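Local coordinates for class II aldolase/adducin domain protein (PDB 3OCR) that belongs to the class II aldolase/adducin family and is probably a lyase, its own substrate not being shown by the structure, at the interface of chains A and B. Sequence-based numbering; all coordinates share one arbitrary frame. Chains: chain A/B, Class II aldolase/adducin domain protein.

The interface of chains A and B. Residues chain A 53-54, 77, 79-80; chain B 259-260, 262-263, 266.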
loop_
_atom_site.group_PDB
_atom_site.type_symbol
_atom_site.label_atom_id
_atom_site.label_comp_id
_atom_site.label_asym_id
_atom_site.label_seq_id
_atom_site.Cartn_x
_atom_site.Cartn_y
_atom_site.Cartn_z
ATOM N N HIS A 53 1.553 -16.753 1.799
ATOM C CA HIS A 53 0.546 -17.738 2.200
ATOM C C HIS A 53 1.221 -18.838 3.017
ATOM O O HIS A 53 1.859 -18.552 4.022
ATOM C CB HIS A 53 -0.203 -18.294 0.975
ATOM C CG HIS A 53 -1.483 -19.004 1.313
ATOM N ND1 HIS A 53 -2.440 -18.466 2.154
ATOM C CD2 HIS A 53 -1.967 -20.207 0.916
ATOM C CE1 HIS A 53 -3.446 -19.315 2.268
ATOM N NE2 HIS A 53 -3.189 -20.376 1.522
ATOM N N ILE A 54 1.124 -20.085 2.573
ATOM C CA ILE A 54 1.689 -21.189 3.345
ATOM C C ILE A 54 3.080 -21.620 2.894
ATOM O O ILE A 54 3.573 -22.662 3.333
ATOM C CB ILE A 54 0.752 -22.420 3.371
ATOM C CG1 ILE A 54 0.300 -22.787 1.960
ATOM C CG2 ILE A 54 -0.438 -22.158 4.286
ATOM C CD1 ILE A 54 -0.197 -24.207 1.816
ATOM N N LEU A 77 -0.422 -21.202 8.505
ATOM C CA LEU A 77 -0.006 -19.832 8.229
ATOM C C LEU A 77 0.950 -19.308 9.316
ATOM O O LEU A 77 0.879 -19.735 10.462
ATOM C CB LEU A 77 -1.240 -18.932 8.152
ATOM C CG LEU A 77 -2.255 -19.257 7.060
ATOM C CD1 LEU A 77 -3.503 -18.406 7.236
ATOM C CD2 LEU A 77 -1.604 -19.010 5.689
ATOM N N ASP A 79 0.885 -16.762 10.837
ATOM C CA ASP A 79 -0.033 -16.198 11.808
ATOM C C ASP A 79 -0.510 -17.184 12.863
ATOM O O ASP A 79 -1.124 -16.793 13.854
ATOM C CB ASP A 79 -1.280 -15.769 11.032
ATOM C CG ASP A 79 -1.646 -14.348 11.283
ATOM O OD1 ASP A 79 -1.021 -13.727 12.169
ATOM O OD2 ASP A 79 -2.552 -13.837 10.597
ATOM N N GLU A 80 -0.288 -18.466 12.615
ATOM C CA GLU A 80 -0.857 -19.511 13.453
ATOM C C GLU A 80 0.229 -20.176 14.265
ATOM O O GLU A 80 -0.047 -20.980 15.150
ATOM C CB GLU A 80 -1.574 -20.561 12.598
ATOM C CG GLU A 80 -2.847 -20.065 11.922
ATOM C CD GLU A 80 -3.422 -21.092 10.949
ATOM O OE1 GLU A 80 -2.671 -21.637 10.103
ATOM O OE2 GLU A 80 -4.634 -21.338 11.024
ATOM N N ALA B 259 -6.338 -23.315 4.474
ATOM C CA ALA B 259 -5.683 -22.207 5.182
ATOM C C ALA B 259 -6.396 -20.889 4.884
ATOM O O ALA B 259 -6.634 -20.098 5.785
ATOM C CB ALA B 259 -4.187 -22.109 4.828
ATOM N N LEU B 260 -6.741 -20.653 3.626
ATOM C CA LEU B 260 -7.572 -19.492 3.274
ATOM C C LEU B 260 -8.854 -19.462 4.112
ATOM O O LEU B 260 -9.221 -18.415 4.637
ATOM C CB LEU B 260 -7.904 -19.475 1.786
ATOM C CG LEU B 260 -6.715 -19.125 0.878
ATOM C CD1 LEU B 260 -7.135 -19.104 -0.585
ATOM C CD2 LEU B 260 -6.058 -17.789 1.236
ATOM N N ARG B 262 -9.486 -21.013 7.140
ATOM C CA ARG B 262 -9.137 -20.700 8.531
ATOM C C ARG B 262 -8.900 -19.192 8.699
ATOM O O ARG B 262 -9.348 -18.612 9.675
ATOM C CB ARG B 262 -7.909 -21.497 9.042
ATOM C CG ARG B 262 -8.086 -23.013 9.128
ATOM C CD ARG B 262 -6.981 -23.710 9.983
ATOM N NE ARG B 262 -5.634 -23.380 9.521
ATOM C CZ ARG B 262 -5.003 -23.944 8.483
ATOM N NH1 ARG B 262 -5.552 -24.940 7.782
ATOM N NH2 ARG B 262 -3.788 -23.518 8.154
ATOM N N GLU B 263 -8.191 -18.569 7.749
ATOM C CA GLU B 263 -7.937 -17.127 7.799
ATOM C C GLU B 263 -9.223 -16.323 7.685
ATOM O O GLU B 263 -9.456 -15.393 8.468
ATOM C CB GLU B 263 -6.988 -16.691 6.678
ATOM C CG GLU B 263 -6.430 -15.285 6.903
ATOM C CD GLU B 263 -5.630 -14.769 5.721
ATOM O OE1 GLU B 263 -5.099 -15.592 4.935
ATOM O OE2 GLU B 263 -5.541 -13.532 5.583
ATOM N N ARG B 266 -11.512 -16.233 10.770
ATOM C CA ARG B 266 -10.973 -15.247 11.699
ATOM C C ARG B 266 -11.785 -13.948 11.678
ATOM O O ARG B 266 -11.801 -13.222 12.665
ATOM C CB ARG B 266 -9.520 -14.961 11.325
ATOM C CG ARG B 266 -8.576 -14.780 12.482
ATOM C CD ARG B 266 -7.138 -15.045 12.050
ATOM N NE ARG B 266 -6.907 -16.472 11.837
ATOM C CZ ARG B 266 -5.862 -16.988 11.198
ATOM N NH1 ARG B 266 -4.928 -16.194 10.684
ATOM N NH2 ARG B 266 -5.761 -18.305 11.064
HETATM O O HOH W 1 -2.669 -16.014 3.218
#
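In this interface between two copies of a class II aldolase/adducin fold, A:Glu80 of the 3-10 helix 78-80 meets B:Arg262 on helix 251-265. The deposited assembly is a tetramer, and this patch may belong to the biological oligomer. B:Arg262 grips the carboxylate side-on. Its NE gives a hydrogen bond to A:Glu80 OE2 at 2.7 Å, and its NH2 gives one to A:Glu80 OE1 at 2.9 Å. OE1 and OE2 each use the syn lone pair, and the carboxylate and guanidinium planes lie 13° apart, nearly coplanar. The B:Arg262 chain bends at chi3 (-54°), bringing NE to the carboxylate. The backbone N of A:Leu77 also donates to A:Glu80 OE1, from the anti side at 2.8 Å, and so helps fix the rotation of the acid. B:Arg266 brings a second guanidinium, presumably positively charged. Its NH2 forms a salt bridge with A:Glu80 OE2 at 3.2 Å, while its NH1 pairs with A:Asp79 OD2 at 3.3 Å. The A:Asp79 carboxylate is turned 75° from the guanidinium plane, so this salt bridge is not a flat pairing. Beside the charged groups, A:Leu77 reaches the helix with its branched tip. Its CD1 lies 3.9 Å from CB of B:Glu263, and the two side chains cross at about a right angle. The methyl of B:Ala259 packs 3.8 Å from CG2 of A:Ile54. A:His53 presents its ring edge to the same helix. A water in the ring plane links its ND1 to the carboxylate OE1 of B:Glu263.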